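Local atomic coordinates of serine protease inhibitor (Schistosoma haematobium, PDB entry 3STO), a protein that belongs to the serpin family and probably inhibits serine-type endopeptidases. Residues L47-I52 / I117-F122; T63-G68 / S78-S83; S91-L96 / A138-G143; N161-Q166 / I187-F192. All blocks are in the same frame, centred on the assembly; numbering follows the deposited sequence.

Interaction 1: L47-I52 / I117-F122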
loop_
_atom_site.group_PDB
_atom_site.type_symbol
_atom_site.label_atom_id
_atom_site.label_comp_id
_atom_site.label_asym_id
_atom_site.label_seq_id
_atom_site.Cartn_x
_atom_site.Cartn_y
_atom_site.Cartn_z
ATOM N N LEU A 47 -4.763 4.287 6.006
ATOM C CA LEU A 47 -6.118 4.781 6.301
ATOM C C LEU A 47 -6.932 3.866 7.232
ATOM O O LEU A 47 -7.538 4.343 8.174
ATOM C CB LEU A 47 -6.891 5.051 5.007
ATOM C CG LEU A 47 -8.249 5.748 5.127
ATOM C CD1 LEU A 47 -8.500 6.645 3.945
ATOM C CD2 LEU A 47 -9.366 4.737 5.261
ATOM N N PHE A 48 -6.951 2.560 6.966
ATOM C CA PHE A 48 -7.664 1.615 7.826
ATOM C C PHE A 48 -7.062 1.532 9.234
ATOM O O PHE A 48 -7.781 1.419 10.204
ATOM C CB PHE A 48 -7.663 0.198 7.225
ATOM C CG PHE A 48 -8.407 0.081 5.920
ATOM C CD1 PHE A 48 -9.026 1.186 5.346
ATOM C CD2 PHE A 48 -8.502 -1.142 5.267
ATOM C CE1 PHE A 48 -9.713 1.068 4.143
ATOM C CE2 PHE A 48 -9.196 -1.270 4.071
ATOM C CZ PHE A 48 -9.795 -0.169 3.508
ATOM N N THR A 49 -5.737 1.558 9.339
ATOM C CA THR A 49 -5.066 1.428 10.625
ATOM C C THR A 49 -5.281 2.667 11.493
ATOM O O THR A 49 -5.709 2.572 12.639
ATOM C CB THR A 49 -3.587 1.258 10.432
ATOM O OG1 THR A 49 -3.349 0.033 9.728
ATOM C CG2 THR A 49 -2.887 1.255 11.787
ATOM N N LEU A 50 -4.979 3.827 10.924
ATOM C CA LEU A 50 -5.356 5.111 11.511
ATOM C C LEU A 50 -6.851 5.199 11.806
ATOM O O LEU A 50 -7.277 5.581 12.899
ATOM C CB LEU A 50 -5.018 6.221 10.536
ATOM C CG LEU A 50 -4.593 7.488 11.224
ATOM C CD1 LEU A 50 -3.566 7.095 12.269
ATOM C CD2 LEU A 50 -4.019 8.394 10.175
ATOM N N GLY A 51 -7.652 4.870 10.809
ATOM C CA GLY A 51 -9.080 4.973 10.945
ATOM C C GLY A 51 -9.625 4.114 12.061
ATOM O O GLY A 51 -10.586 4.485 12.728
ATOM N N ILE A 52 -9.035 2.954 12.279
ATOM C CA ILE A 52 -9.598 2.066 13.278
ATOM C C ILE A 52 -9.623 2.726 14.691
ATOM O O ILE A 52 -10.607 2.596 15.427
ATOM C CB ILE A 52 -8.906 0.711 13.251
ATOM C CG1 ILE A 52 -9.856 -0.378 13.709
ATOM C CG2 ILE A 52 -7.615 0.726 14.065
ATOM C CD1 ILE A 52 -9.349 -1.745 13.354
ATOM N N ILE A 117 -6.284 -7.268 4.023
ATOM C CA ILE A 117 -5.943 -6.117 4.833
ATOM C C ILE A 117 -5.776 -6.573 6.279
ATOM O O ILE A 117 -6.647 -7.285 6.826
ATOM C CB ILE A 117 -7.084 -5.101 4.777
ATOM C CG1 ILE A 117 -7.224 -4.549 3.348
ATOM C CG2 ILE A 117 -6.899 -4.013 5.862
ATOM C CD1 ILE A 117 -8.658 -4.469 2.860
ATOM N N SER A 118 -4.664 -6.202 6.903
ATOM C CA SER A 118 -4.471 -6.597 8.304
ATOM C C SER A 118 -3.850 -5.495 9.140
ATOM O O SER A 118 -2.786 -4.945 8.795
ATOM C CB SER A 118 -3.609 -7.849 8.415
ATOM O OG SER A 118 -4.219 -8.944 7.774
ATOM N N THR A 119 -4.529 -5.179 10.239
ATOM C CA THR A 119 -3.983 -4.286 11.246
ATOM C C THR A 119 -3.816 -4.993 12.592
ATOM O O THR A 119 -4.772 -5.530 13.141
ATOM C CB THR A 119 -4.848 -3.039 11.424
ATOM O OG1 THR A 119 -4.787 -2.266 10.227
ATOM C CG2 THR A 119 -4.334 -2.197 12.587
ATOM N N GLY A 120 -2.588 -5.008 13.100
ATOM C CA GLY A 120 -2.335 -5.504 14.431
ATOM C C GLY A 120 -2.087 -4.346 15.372
ATOM O O GLY A 120 -1.230 -3.489 15.120
ATOM N N ILE A 121 -2.867 -4.303 16.444
ATOM C CA ILE A 121 -2.695 -3.319 17.500
ATOM C C ILE A 121 -1.971 -4.046 18.624
ATOM O O ILE A 121 -2.521 -4.971 19.205
ATOM C CB ILE A 121 -4.079 -2.782 17.964
ATOM C CG1 ILE A 121 -4.780 -2.011 16.829
ATOM C CG2 ILE A 121 -3.953 -1.918 19.201
ATOM C CD1 ILE A 121 -6.256 -1.602 17.141
ATOM N N PHE A 122 -0.725 -3.673 18.904
ATOM C CA PHE A 122 0.039 -4.355 19.943
ATOM C C PHE A 122 0.218 -3.457 21.181
ATOM O O PHE A 122 0.962 -2.472 21.153
ATOM C CB PHE A 122 1.398 -4.871 19.425
ATOM C CG PHE A 122 1.282 -5.852 18.290
ATOM C CD1 PHE A 122 1.096 -7.204 18.544
ATOM C CD2 PHE A 122 1.356 -5.423 16.968
ATOM C CE1 PHE A 122 0.979 -8.114 17.504
ATOM C CE2 PHE A 122 1.223 -6.322 15.918
ATOM C CZ PHE A 122 1.040 -7.665 16.180
#
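In the serpin fold, helix B lies behind the large central sheet A, and Phe48, Thr49 and Ile52 of this helix (here 43-55) pack on Ile117, Thr119 and Ile121 of strand 112-124, strand 2 of that sheet. The two short axes come within 8.7 Å of each other, at 41° between their directions. Thr119 and Ile117 turn their CB atoms toward the helix, on the same strand face, whereas Ser118 between them points off to the other side. Phe48 offers a ring edge: Ile117 CG2 lies near the ring plane, 3.3 Å from Phe48 CD2, and the other branch of the isoleucine follows along the rim, with Ile117 CD1 3.5 Å from Phe48 CE2. The same ring also meets Tyr93 of helix 82-101 edge-to-face. Further along, Ile52 CG2 reaches Ile121 CD1 at 4.1 Å; Ile137 of helix 131-138 touches both of these isoleucines. All six touching residues are buried, so the polar pair at the middle needs partners inside the protein. Thr49 OG1 stands beside its own backbone N, anti to its carbonyl carbon (chi1 -64°), and is also bonded to Gly45 O one helical turn back, while Asn190 of strand 186-197 adds a weak bond to Thr119. Across the contact, Thr119 OG1 donates to Thr49 OG1 over 2.8 Å.

Interaction 2: T63-G68 / S78-S83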
loop_
_atom_site.group_PDB
_atom_site.type_symbol
_atom_site.label_atom_id
_atom_site.label_comp_id
_atom_site.label_asym_id
_atom_site.label_seq_id
_atom_site.Cartn_x
_atom_site.Cartn_y
_atom_site.Cartn_z
ATOM N N THR A 63 -6.701 14.204 19.844
ATOM C CA THR A 63 -6.123 13.034 19.196
ATOM C C THR A 63 -7.050 12.463 18.099
ATOM O O THR A 63 -6.624 12.246 16.977
ATOM C CB THR A 63 -5.800 11.950 20.233
ATOM O OG1 THR A 63 -4.969 12.513 21.254
ATOM C CG2 THR A 63 -5.092 10.775 19.596
ATOM N N GLY A 64 -8.320 12.240 18.414
ATOM C CA GLY A 64 -9.251 11.775 17.406
ATOM C C GLY A 64 -9.553 12.842 16.364
ATOM O O GLY A 64 -9.811 12.546 15.200
ATOM N N TYR A 65 -9.528 14.094 16.789
ATOM C CA TYR A 65 -9.860 15.202 15.911
ATOM C C TYR A 65 -8.826 15.354 14.805
ATOM O O TYR A 65 -9.181 15.567 13.641
ATOM C CB TYR A 65 -9.983 16.499 16.709
ATOM C CG TYR A 65 -10.339 17.724 15.892
ATOM C CD1 TYR A 65 -11.408 17.710 15.056
ATOM C CD2 TYR A 65 -9.606 18.890 15.983
ATOM C CE1 TYR A 65 -11.735 18.779 14.303
ATOM C CE2 TYR A 65 -9.936 19.991 15.237
ATOM C CZ TYR A 65 -11.016 19.924 14.391
ATOM O OH TYR A 65 -11.401 21.001 13.601
ATOM N N GLN A 66 -7.552 15.268 15.179
ATOM C CA GLN A 66 -6.457 15.328 14.213
ATOM C C GLN A 66 -6.567 14.248 13.133
ATOM O O GLN A 66 -6.436 14.531 11.950
ATOM C CB GLN A 66 -5.118 15.186 14.942
ATOM C CG GLN A 66 -4.768 16.456 15.651
ATOM C CD GLN A 66 -3.515 16.361 16.445
ATOM O OE1 GLN A 66 -2.885 15.282 16.580
ATOM N NE2 GLN A 66 -3.131 17.500 17.010
ATOM N N ILE A 67 -6.813 13.016 13.575
ATOM C CA ILE A 67 -7.110 11.910 12.704
ATOM C C ILE A 67 -8.226 12.246 11.717
ATOM O O ILE A 67 -8.070 12.057 10.531
ATOM C CB ILE A 67 -7.446 10.652 13.519
ATOM C CG1 ILE A 67 -6.206 10.219 14.313
ATOM C CG2 ILE A 67 -7.922 9.528 12.604
ATOM C CD1 ILE A 67 -6.375 8.896 15.063
ATOM N N GLY A 68 -9.341 12.756 12.204
ATOM C CA GLY A 68 -10.441 13.099 11.329
ATOM C C GLY A 68 -10.129 14.188 10.315
ATOM O O GLY A 68 -10.577 14.121 9.161
ATOM N N SER A 78 -15.293 21.748 10.326
ATOM C CA SER A 78 -15.247 23.031 11.013
ATOM C C SER A 78 -15.358 22.926 12.547
ATOM O O SER A 78 -15.129 23.903 13.243
ATOM C CB SER A 78 -16.331 23.954 10.444
ATOM O OG SER A 78 -17.509 23.220 10.146
ATOM N N SER A 79 -15.713 21.755 13.070
ATOM C CA SER A 79 -15.602 21.515 14.516
ATOM C C SER A 79 -15.438 20.047 14.868
ATOM O O SER A 79 -15.732 19.177 14.071
ATOM C CB SER A 79 -16.782 22.102 15.305
ATOM O OG SER A 79 -17.976 21.368 15.093
ATOM N N TRP A 80 -14.951 19.796 16.074
ATOM C CA TRP A 80 -14.886 18.458 16.612
ATOM C C TRP A 80 -16.239 17.991 17.106
ATOM O O TRP A 80 -16.834 18.565 18.027
ATOM C CB TRP A 80 -13.877 18.399 17.738
ATOM C CG TRP A 80 -13.764 17.070 18.439
ATOM C CD1 TRP A 80 -13.850 16.852 19.790
ATOM C CD2 TRP A 80 -13.500 15.783 17.841
ATOM N NE1 TRP A 80 -13.651 15.523 20.065
ATOM C CE2 TRP A 80 -13.436 14.843 18.891
ATOM C CE3 TRP A 80 -13.318 15.335 16.520
ATOM C CZ2 TRP A 80 -13.191 13.477 18.662
ATOM C CZ3 TRP A 80 -13.071 13.985 16.301
ATOM C CH2 TRP A 80 -13.015 13.075 17.365
ATOM N N ASN A 81 -16.700 16.924 16.478
ATOM C CA ASN A 81 -17.964 16.299 16.773
ATOM C C ASN A 81 -17.717 14.831 16.974
ATOM O O ASN A 81 -17.731 14.065 16.027
ATOM C CB ASN A 81 -18.876 16.551 15.613
ATOM C CG ASN A 81 -19.154 17.998 15.458
ATOM O OD1 ASN A 81 -20.091 18.529 16.054
ATOM N ND2 ASN A 81 -18.323 18.671 14.699
ATOM N N SER A 82 -17.482 14.448 18.220
ATOM C CA SER A 82 -16.833 13.192 18.497
ATOM C C SER A 82 -17.680 12.010 18.053
ATOM O O SER A 82 -17.165 11.081 17.459
ATOM C CB SER A 82 -16.412 13.076 19.970
ATOM O OG SER A 82 -17.528 13.113 20.827
ATOM N N SER A 83 -18.977 12.032 18.319
ATOM C CA SER A 83 -19.791 10.890 17.933
ATOM C C SER A 83 -19.965 10.802 16.424
ATOM O O SER A 83 -19.882 9.730 15.850
ATOM C CB SER A 83 -21.157 10.904 18.633
ATOM O OG SER A 83 -20.994 10.440 19.960
#
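Tyr65 and Trp80 carry this contact chiefly through CH-pi interactions, and these run both ways. Tyr65 CB sits over one face of the indole, 4.0 Å from the centroid of the Trp80 six-membered ring and 29° off its normal. In return, Trp80 CB lies over a face of the phenol, 4.2 Å from the centroid of the Tyr65 ring. Both side chains leave the backbone with CG anti to the N (chi1 180° for Tyr65), and they run antiparallel alongside one another, so each methylene ends up on the other's ring. The rings themselves meet obliquely, their planes 62° apart.

Van der Waals contact fills in the rest. Tyr65 CD1 approaches Trp80 CE3 to 3.4 Å, and the far end of the indole runs on along the helix backbone, bringing Trp80 CH2 to 3.6 Å from Gly64 C; at Gly64 there is no side chain to hold the ring off. The indole's opposite face is taken by Ser82 CA.

In the loop, Asn81 ND2 donates to Ser79 OG at 2.7 Å, tilted from the amide plane, and also to Ser75 O. Leu54 of helix 43-55 and Ala85 touch Trp80 as well. The arrangement belongs to the helical subdomain of a serpin, where the link from helix C (61-70) into helix D (82-101) folds back against helix C.

Interaction 3: S91-L96 / A138-G143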
loop_
_atom_site.group_PDB
_atom_site.type_symbol
_atom_site.label_atom_id
_atom_site.label_comp_id
_atom_site.label_asym_id
_atom_site.label_seq_id
_atom_site.Cartn_x
_atom_site.Cartn_y
_atom_site.Cartn_z
ATOM N N SER A 91 -17.774 4.144 9.120
ATOM C CA SER A 91 -18.539 3.803 7.929
ATOM C C SER A 91 -17.663 3.777 6.661
ATOM O O SER A 91 -17.802 2.885 5.826
ATOM C CB SER A 91 -19.706 4.769 7.774
ATOM O OG SER A 91 -20.488 4.456 6.649
ATOM N N LEU A 92 -16.772 4.761 6.534
ATOM C CA LEU A 92 -15.821 4.865 5.428
ATOM C C LEU A 92 -14.903 3.654 5.390
ATOM O O LEU A 92 -14.820 2.924 4.391
ATOM C CB LEU A 92 -14.993 6.115 5.611
ATOM C CG LEU A 92 -13.758 6.347 4.767
ATOM C CD1 LEU A 92 -14.111 6.200 3.304
ATOM C CD2 LEU A 92 -13.270 7.756 5.065
ATOM N N TYR A 93 -14.230 3.457 6.510
ATOM C CA TYR A 93 -13.387 2.304 6.782
ATOM C C TYR A 93 -14.047 0.984 6.359
ATOM O O TYR A 93 -13.416 0.110 5.753
ATOM C CB TYR A 93 -13.097 2.282 8.294
ATOM C CG TYR A 93 -12.324 1.092 8.759
ATOM C CD1 TYR A 93 -10.947 1.091 8.692
ATOM C CD2 TYR A 93 -12.960 -0.044 9.255
ATOM C CE1 TYR A 93 -10.196 -0.008 9.108
ATOM C CE2 TYR A 93 -12.219 -1.165 9.670
ATOM C CZ TYR A 93 -10.821 -1.128 9.595
ATOM O OH TYR A 93 -10.002 -2.178 9.988
ATOM N N GLN A 94 -15.318 0.835 6.701
ATOM C CA GLN A 94 -16.020 -0.411 6.447
ATOM C C GLN A 94 -16.409 -0.535 4.998
ATOM O O GLN A 94 -16.321 -1.600 4.428
ATOM C CB GLN A 94 -17.255 -0.519 7.323
ATOM C CG GLN A 94 -16.913 -1.141 8.652
ATOM C CD GLN A 94 -18.035 -1.088 9.649
ATOM O OE1 GLN A 94 -17.898 -1.633 10.740
ATOM N NE2 GLN A 94 -19.153 -0.420 9.296
ATOM N N GLU A 95 -16.838 0.568 4.414
ATOM C CA GLU A 95 -17.204 0.582 3.032
ATOM C C GLU A 95 -15.979 0.142 2.192
ATOM O O GLU A 95 -16.074 -0.779 1.386
ATOM C CB GLU A 95 -17.654 1.983 2.669
ATOM C CG GLU A 95 -18.251 2.107 1.298
ATOM C CD GLU A 95 -19.623 1.467 1.215
ATOM O OE1 GLU A 95 -20.098 0.934 2.252
ATOM O OE2 GLU A 95 -20.217 1.504 0.109
ATOM N N LEU A 96 -14.825 0.759 2.431
ATOM C CA LEU A 96 -13.603 0.446 1.695
ATOM C C LEU A 96 -13.137 -0.978 1.947
ATOM O O LEU A 96 -12.717 -1.703 1.036
ATOM C CB LEU A 96 -12.493 1.440 2.041
ATOM C CG LEU A 96 -12.742 2.862 1.545
ATOM C CD1 LEU A 96 -11.712 3.873 2.099
ATOM C CD2 LEU A 96 -12.779 2.875 0.026
ATOM N N ALA A 138 -12.782 -6.698 18.136
ATOM C CA ALA A 138 -13.226 -8.073 17.899
ATOM C C ALA A 138 -14.262 -8.107 16.790
ATOM O O ALA A 138 -14.165 -8.918 15.867
ATOM C CB ALA A 138 -13.802 -8.669 19.164
ATOM N N ASN A 139 -15.245 -7.214 16.877
ATOM C CA ASN A 139 -16.285 -7.108 15.853
ATOM C C ASN A 139 -15.769 -6.513 14.551
ATOM O O ASN A 139 -16.534 -6.326 13.601
ATOM C CB ASN A 139 -17.481 -6.287 16.360
ATOM C CG ASN A 139 -18.174 -6.927 17.573
ATOM O OD1 ASN A 139 -17.947 -8.101 17.896
ATOM N ND2 ASN A 139 -19.029 -6.151 18.245
ATOM N N ASP A 140 -14.473 -6.200 14.520
ATOM C CA ASP A 140 -13.816 -5.702 13.311
ATOM C C ASP A 140 -13.030 -6.806 12.613
ATOM O O ASP A 140 -12.140 -7.452 13.213
ATOM C CB ASP A 140 -12.868 -4.552 13.628
ATOM C CG ASP A 140 -12.363 -3.858 12.377
ATOM O OD1 ASP A 140 -11.557 -4.456 11.622
ATOM O OD2 ASP A 140 -12.786 -2.709 12.146
ATOM N N SER A 141 -13.337 -6.985 11.334
ATOM C CA SER A 141 -12.820 -8.107 10.554
ATOM C C SER A 141 -11.317 -8.053 10.341
ATOM O O SER A 141 -10.603 -9.027 10.619
ATOM C CB SER A 141 -13.517 -8.175 9.199
ATOM O OG SER A 141 -13.131 -9.343 8.519
ATOM N N GLU A 142 -10.836 -6.920 9.838
ATOM C CA GLU A 142 -9.422 -6.809 9.517
ATOM C C GLU A 142 -8.551 -6.340 10.697
ATOM O O GLU A 142 -7.332 -6.280 10.574
ATOM C CB GLU A 142 -9.193 -5.897 8.298
ATOM C CG GLU A 142 -10.220 -5.978 7.159
ATOM C CD GLU A 142 -10.422 -7.386 6.512
ATOM O OE1 GLU A 142 -9.527 -7.861 5.695
ATOM O OE2 GLU A 142 -11.533 -8.021 6.779
ATOM N N GLY A 143 -9.158 -6.027 11.837
ATOM C CA GLY A 143 -8.396 -5.543 12.984
ATOM C C GLY A 143 -8.215 -6.557 14.098
ATOM O O GLY A 143 -9.120 -7.343 14.395
#
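Tyr93 reaches from helix 82-101 to Asp140, in the loop that follows helix 131-138. Its CB points toward that loop, and with CG anti to the backbone N (chi1 176°) the ring extends straight out from the helix. One flank of the ring serves the neighbouring helix 43-55: Tyr93 CE1 lies 3.0 Å from the carbonyl oxygen of Phe48. Along the other flank Asp140 OD2, which approaches the ring obliquely, is nearest Tyr93 CE2, at 3.0 Å, and farther from Tyr93 CD2 (3.9 Å) and CZ (3.6 Å). At the tip, Tyr93 OH donates a hydrogen bond of 3.2 Å to Asp140 OD1. That oxygen lies in the plane of the ring, at its edge, and is met on its syn side, 23° out of the carboxylate plane; ring and carboxylate are turned 49° from each other. The hydroxyl also brushes Ile52 CD1 at 3.5 Å and, more loosely, Glu142 CB.

Asp140 OD1 has a second donor in its own loop, the backbone N of Gly143, through a weak bond of 2.9 Å, so the same oxygen probably helps hold the turn. Next to it, Ser141 OG donates to Glu142 OE2, nearly in line with the C-O bond, and the same carboxylate oxygen takes a weak bond from Asn97. Here the helical subdomain of the serpin meets sheet A: Tyr93 ties helix D to the loop that leads from helix E into strand 143-148, the first strand of the sheet.

Interaction 4: N161-Q166 / I187-F192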
loop_
_atom_site.group_PDB
_atom_site.type_symbol
_atom_site.label_atom_id
_atom_site.label_comp_id
_atom_site.label_asym_id
_atom_site.label_seq_id
_atom_site.Cartn_x
_atom_site.Cartn_y
_atom_site.Cartn_z
ATOM N N ASN A 161 6.511 -10.731 15.193
ATOM C CA ASN A 161 7.045 -11.428 14.016
ATOM C C ASN A 161 6.138 -12.565 13.622
ATOM O O ASN A 161 5.890 -12.780 12.442
ATOM C CB ASN A 161 8.478 -11.938 14.239
ATOM C CG ASN A 161 9.531 -10.820 14.147
ATOM O OD1 ASN A 161 9.281 -9.742 13.602
ATOM N ND2 ASN A 161 10.717 -11.092 14.662
ATOM N N ASP A 162 5.595 -13.264 14.611
ATOM C CA ASP A 162 4.670 -14.353 14.315
ATOM C C ASP A 162 3.385 -13.867 13.690
ATOM O O ASP A 162 2.879 -14.478 12.750
ATOM C CB ASP A 162 4.364 -15.189 15.557
ATOM C CG ASP A 162 5.558 -16.027 15.998
ATOM O OD1 ASP A 162 6.424 -16.330 15.142
ATOM O OD2 ASP A 162 5.636 -16.374 17.198
ATOM N N TRP A 163 2.852 -12.771 14.214
ATOM C CA TRP A 163 1.622 -12.244 13.682
ATOM C C TRP A 163 1.841 -11.881 12.227
ATOM O O TRP A 163 1.028 -12.210 11.376
ATOM C CB TRP A 163 1.161 -10.998 14.457
ATOM C CG TRP A 163 -0.147 -10.464 13.911
ATOM C CD1 TRP A 163 -1.391 -10.944 14.172
ATOM C CD2 TRP A 163 -0.326 -9.364 13.011
ATOM N NE1 TRP A 163 -2.342 -10.201 13.520
ATOM C CE2 TRP A 163 -1.721 -9.228 12.790
ATOM C CE3 TRP A 163 0.549 -8.475 12.375
ATOM C CZ2 TRP A 163 -2.264 -8.259 11.938
ATOM C CZ3 TRP A 163 0.003 -7.492 11.539
ATOM C CH2 TRP A 163 -1.390 -7.400 11.327
ATOM N N VAL A 164 2.943 -11.188 11.962
ATOM C CA VAL A 164 3.226 -10.695 10.638
ATOM C C VAL A 164 3.380 -11.873 9.689
ATOM O O VAL A 164 2.688 -11.960 8.675
ATOM C CB VAL A 164 4.492 -9.836 10.621
ATOM C CG1 VAL A 164 4.841 -9.448 9.194
ATOM C CG2 VAL A 164 4.293 -8.569 11.485
ATOM N N ASP A 165 4.277 -12.785 10.041
ATOM C CA ASP A 165 4.407 -14.059 9.341
ATOM C C ASP A 165 3.054 -14.725 9.011
ATOM O O ASP A 165 2.857 -15.222 7.905
ATOM C CB ASP A 165 5.271 -15.002 10.166
ATOM C CG ASP A 165 5.632 -16.265 9.417
ATOM O OD1 ASP A 165 4.837 -17.230 9.479
ATOM O OD2 ASP A 165 6.710 -16.294 8.775
ATOM N N GLN A 166 2.112 -14.717 9.946
ATOM C CA GLN A 166 0.807 -15.310 9.686
ATOM C C GLN A 166 -0.008 -14.553 8.638
ATOM O O GLN A 166 -0.863 -15.136 7.979
ATOM C CB GLN A 166 -0.006 -15.437 10.985
ATOM N N ILE A 187 2.371 -0.470 19.723
ATOM C CA ILE A 187 2.838 -0.523 18.347
ATOM C C ILE A 187 1.724 -0.938 17.393
ATOM O O ILE A 187 1.002 -1.910 17.635
ATOM C CB ILE A 187 3.978 -1.502 18.205
ATOM C CG1 ILE A 187 5.241 -0.942 18.889
ATOM C CG2 ILE A 187 4.207 -1.813 16.712
ATOM C CD1 ILE A 187 6.449 -1.855 18.767
ATOM N N LEU A 188 1.566 -0.166 16.333
ATOM C CA LEU A 188 0.633 -0.496 15.252
ATOM C C LEU A 188 1.409 -1.021 14.042
ATOM O O LEU A 188 2.452 -0.452 13.665
ATOM C CB LEU A 188 -0.159 0.733 14.826
ATOM C CG LEU A 188 -1.012 1.474 15.850
ATOM C CD1 LEU A 188 -1.593 2.725 15.201
ATOM C CD2 LEU A 188 -2.095 0.568 16.348
ATOM N N VAL A 189 0.893 -2.104 13.467
ATOM C CA VAL A 189 1.494 -2.804 12.334
ATOM C C VAL A 189 0.440 -3.017 11.234
ATOM O O VAL A 189 -0.581 -3.662 11.449
ATOM C CB VAL A 189 2.106 -4.182 12.743
ATOM C CG1 VAL A 189 2.862 -4.793 11.578
ATOM C CG2 VAL A 189 3.069 -4.032 13.902
ATOM N N ASN A 190 0.673 -2.440 10.063
ATOM C CA ASN A 190 -0.193 -2.687 8.911
ATOM C C ASN A 190 0.431 -3.620 7.837
ATOM O O ASN A 190 1.590 -3.490 7.455
ATOM C CB ASN A 190 -0.710 -1.380 8.271
ATOM C CG ASN A 190 -1.647 -1.660 7.079
ATOM O OD1 ASN A 190 -1.264 -1.542 5.907
ATOM N ND2 ASN A 190 -2.865 -2.079 7.386
ATOM N N VAL A 191 -0.364 -4.584 7.406
ATOM C CA VAL A 191 0.000 -5.518 6.366
ATOM C C VAL A 191 -1.027 -5.431 5.241
ATOM O O VAL A 191 -2.248 -5.481 5.474
ATOM C CB VAL A 191 0.025 -6.967 6.889
ATOM C CG1 VAL A 191 0.147 -7.949 5.730
ATOM C CG2 VAL A 191 1.148 -7.160 7.899
ATOM N N PHE A 192 -0.549 -5.292 4.015
ATOM C CA PHE A 192 -1.480 -5.270 2.892
ATOM C C PHE A 192 -1.063 -6.277 1.841
ATOM O O PHE A 192 -0.088 -6.078 1.107
ATOM C CB PHE A 192 -1.565 -3.882 2.287
ATOM C CG PHE A 192 -2.838 -3.623 1.532
ATOM C CD1 PHE A 192 -2.918 -3.890 0.160
ATOM C CD2 PHE A 192 -3.949 -3.079 2.189
ATOM C CE1 PHE A 192 -4.100 -3.623 -0.533
ATOM C CE2 PHE A 192 -5.128 -2.798 1.508
ATOM C CZ PHE A 192 -5.214 -3.064 0.146
#
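The indole of Trp163 leads with one corner of its six-membered ring, CZ3 and CH2, and the strand atoms approach that corner obliquely. Trp163 CZ3 touches Val191 CG2 at 3.8 Å and Val189 CG1 at 3.9 Å, while Trp163 CH2 rests 3.8 Å from the carbonyl oxygen of Val189. Phe122 of the adjacent strand 112-124 adds an edge-to-face ring contact, and on the pyrrole side NE1 is bonded to Glu144 OE1, which leaves the benzo end for the valines. With CG anti to the backbone N (chi1 -179°), the indole extends from the helix toward the strand.

This is helix F of the serpin fold (153-167) lying on the front of sheet A, along strand 3 (186-197). The axes run nearly parallel, 17° apart, with a closest approach of 9.8 Å. Val189 and Val191 turn toward this helix, whereas Leu188 and Asn190 alternate with them and touch helix 43-55 behind the sheet. Beside the tryptophan, Val164 comes in along the flank of the helix and crosses Val189 at about a right angle, Val164 CG2 to Val189 CG1 at 4.0 Å; Thr343 of strand 339-348 touches both Val164 and Val191.

In the fold
Interactions 1 and 4 lie on the two sides of sheet A, their centres 10 Å apart, on the neighbouring antiparallel strands 112-124 and 186-197; helix 43-55 packs behind, helix 153-167 in front. Interaction 3, 9 Å from interaction 1, joins helix 82-101 to the loop before strand 143-148, and its segments alternate with those of interaction 1 along the chain. Interaction 2 is peripheral, 18 Å from interaction 1, and falls between that contact's two segments in sequence; it shares helix 82-101 with interaction 3. Interaction 4 comes last in the chain. Together they run from the surface of the helical subdomain through to the front of the sheet, which in inhibitory serpins opens to admit the reactive loop.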